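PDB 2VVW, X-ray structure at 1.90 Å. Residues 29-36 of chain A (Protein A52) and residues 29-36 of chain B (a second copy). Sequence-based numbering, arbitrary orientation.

Chain A, residues 29-36: FMYRGLLG
Chain B, residues 29-36: FMYRGLLG

Both stretches continue a helix that begins earlier in the chain, phi/psi near -65/-40 at first and near -100/-35 at L34 and L35. The helix axes approach to 10.2 Å, with N-to-C directions 47° apart (signed crossing angle -47°). In register, CA of L34(A) lies 6.6 Å from CA of L34(B), and CA of M30(A) 8.9 Å from CA of M30(B). G33(A) N donates a hydrogen bond to F29(A) O (2.8 Å), G33(B) N to F29(B) O (2.7 Å); a CB on G33 would clash with that oxygen. G36(A) (83/-163) and G36(B) (91/-170) have left helical phi/psi; there a CB would jam against the preceding carbonyl O.

No hydrogen bond crosses the mainly apolar contact, which buries 384 Å², both sides summed. Branched, apolar L34 (m, t) is the knob in both directions, filling a pocket of M30, Y31, L34 and L35, with L34(A) CD1 3.8 Å from L34(B) CD1. M30 (t, t, p) brings M30(A) SD 3.4 Å from M30(B) SD. Y31 (m) lends ring carbon: Y31(A) CE1 to L34(B) CD2 and Y31(B) CE1 to L34(A) CD1, both 3.9 Å; its OH bonds elsewhere in the structure. L35 (m, t) starts sideways but reaches over, L35(A) CD2 lying 3.3 Å from L34(B) O and L35(B) CD2 3.5 Å from L34(A) O. Buried F29 (m) and R32 (t) stay out of reach.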

# COMPACT_ATOMS: atom_id res chain seq x y z
N PHE A 29 5.28 4.87 -4.45
CA PHE A 29 4.68 5.91 -3.62
C PHE A 29 4.09 5.39 -2.32
O PHE A 29 4.21 6.06 -1.29
CB PHE A 29 3.69 6.74 -4.43
CG PHE A 29 4.35 7.57 -5.49
CD1 PHE A 29 5.30 8.51 -5.16
CD2 PHE A 29 4.03 7.40 -6.82
CE1 PHE A 29 5.91 9.27 -6.15
CE2 PHE A 29 4.65 8.16 -7.80
CZ PHE A 29 5.58 9.08 -7.46
N MET A 30 3.53 4.19 -2.34
CA MET A 30 3.00 3.57 -1.12
C MET A 30 4.14 3.35 -0.15
O MET A 30 4.07 3.78 0.99
CB MET A 30 2.34 2.24 -1.46
CG MET A 30 1.90 1.41 -0.29
SD MET A 30 1.35 -0.21 -0.85
CE MET A 30 2.93 -1.04 -1.20
N TYR A 31 5.20 2.70 -0.60
CA TYR A 31 6.29 2.33 0.31
C TYR A 31 7.10 3.54 0.80
O TYR A 31 7.46 3.63 1.99
CB TYR A 31 7.20 1.29 -0.33
CG TYR A 31 6.68 -0.13 -0.31
CD1 TYR A 31 6.43 -0.79 0.90
CD2 TYR A 31 6.45 -0.85 -1.50
CE1 TYR A 31 5.95 -2.09 0.95
CE2 TYR A 31 5.98 -2.19 -1.46
CZ TYR A 31 5.73 -2.79 -0.24
OH TYR A 31 5.29 -4.09 -0.18
N ARG A 32 7.40 4.46 -0.11
CA ARG A 32 8.12 5.67 0.26
C ARG A 32 7.24 6.57 1.13
O ARG A 32 7.68 7.10 2.16
CB ARG A 32 8.60 6.42 -0.98
CG ARG A 32 9.41 7.67 -0.64
CD ARG A 32 10.23 8.16 -1.83
NE ARG A 32 10.85 9.45 -1.53
CZ ARG A 32 11.86 9.98 -2.21
NH1 ARG A 32 12.39 9.34 -3.23
NH2 ARG A 32 12.35 11.16 -1.85
N GLY A 33 5.98 6.72 0.75
CA GLY A 33 5.03 7.51 1.54
C GLY A 33 4.70 6.99 2.93
O GLY A 33 4.34 7.79 3.81
N LEU A 34 4.79 5.67 3.15
CA LEU A 34 4.43 5.07 4.43
C LEU A 34 5.65 4.67 5.26
O LEU A 34 5.63 4.87 6.47
CB LEU A 34 3.47 3.88 4.26
CG LEU A 34 2.11 4.18 3.60
CD1 LEU A 34 1.20 2.89 3.57
CD2 LEU A 34 1.36 5.36 4.21
N LEU A 35 6.69 4.12 4.62
CA LEU A 35 7.89 3.67 5.34
C LEU A 35 9.06 4.65 5.28
O LEU A 35 9.91 4.65 6.16
CB LEU A 35 8.39 2.33 4.80
CG LEU A 35 7.41 1.17 4.79
CD1 LEU A 35 8.09 -0.03 4.23
CD2 LEU A 35 6.87 0.92 6.18
N GLY A 36 9.15 5.43 4.22
CA GLY A 36 10.28 6.33 4.03
C GLY A 36 11.51 5.67 3.44
O GLY A 36 11.44 4.58 2.89
N PHE B 29 -4.68 -4.39 5.44
CA PHE B 29 -3.40 -5.09 5.61
C PHE B 29 -2.21 -4.23 5.22
O PHE B 29 -1.15 -4.32 5.84
CB PHE B 29 -3.41 -6.45 4.89
CG PHE B 29 -4.29 -7.43 5.58
CD1 PHE B 29 -3.96 -7.86 6.86
CD2 PHE B 29 -5.48 -7.85 5.04
CE1 PHE B 29 -4.77 -8.73 7.56
CE2 PHE B 29 -6.30 -8.73 5.74
CZ PHE B 29 -5.94 -9.15 7.00
N MET B 30 -2.41 -3.35 4.23
CA MET B 30 -1.35 -2.41 3.83
C MET B 30 -1.05 -1.46 4.99
O MET B 30 0.08 -1.41 5.50
CB MET B 30 -1.79 -1.63 2.60
CG MET B 30 -0.83 -0.54 2.12
SD MET B 30 -1.54 0.48 0.80
CE MET B 30 -2.83 1.42 1.69
N TYR B 31 -2.07 -0.76 5.46
CA TYR B 31 -1.84 0.23 6.52
C TYR B 31 -1.42 -0.41 7.84
O TYR B 31 -0.48 0.05 8.49
CB TYR B 31 -3.07 1.11 6.69
CG TYR B 31 -3.23 2.18 5.63
CD1 TYR B 31 -2.25 3.17 5.44
CD2 TYR B 31 -4.38 2.25 4.85
CE1 TYR B 31 -2.40 4.17 4.48
CE2 TYR B 31 -4.54 3.24 3.92
CZ TYR B 31 -3.55 4.19 3.72
OH TYR B 31 -3.73 5.15 2.77
N ARG B 32 -2.10 -1.49 8.25
CA ARG B 32 -1.71 -2.15 9.48
C ARG B 32 -0.31 -2.76 9.31
O ARG B 32 0.54 -2.66 10.20
CB ARG B 32 -2.73 -3.23 9.87
CG ARG B 32 -2.36 -3.95 11.14
CD ARG B 32 -3.55 -4.50 11.88
NE ARG B 32 -3.10 -5.27 13.04
CZ ARG B 32 -3.89 -5.84 13.94
NH1 ARG B 32 -5.20 -5.70 13.88
NH2 ARG B 32 -3.35 -6.52 14.94
N GLY B 33 -0.06 -3.36 8.15
CA GLY B 33 1.23 -4.01 7.91
C GLY B 33 2.41 -3.08 7.79
O GLY B 33 3.54 -3.48 8.05
N LEU B 34 2.18 -1.85 7.34
CA LEU B 34 3.29 -0.90 7.12
C LEU B 34 3.40 0.17 8.20
O LEU B 34 4.52 0.58 8.54
CB LEU B 34 3.17 -0.24 5.74
CG LEU B 34 3.09 -1.24 4.57
CD1 LEU B 34 2.93 -0.51 3.23
CD2 LEU B 34 4.30 -2.18 4.53
N LEU B 35 2.27 0.62 8.75
CA LEU B 35 2.26 1.69 9.76
C LEU B 35 2.08 1.18 11.17
O LEU B 35 2.63 1.75 12.10
CB LEU B 35 1.17 2.72 9.48
CG LEU B 35 1.33 3.56 8.21
CD1 LEU B 35 0.17 4.54 8.13
CD2 LEU B 35 2.66 4.29 8.19
N GLY B 36 1.28 0.14 11.34
CA GLY B 36 1.04 -0.43 12.64
C GLY B 36 -0.17 0.21 13.29
O GLY B 36 -0.92 0.94 12.65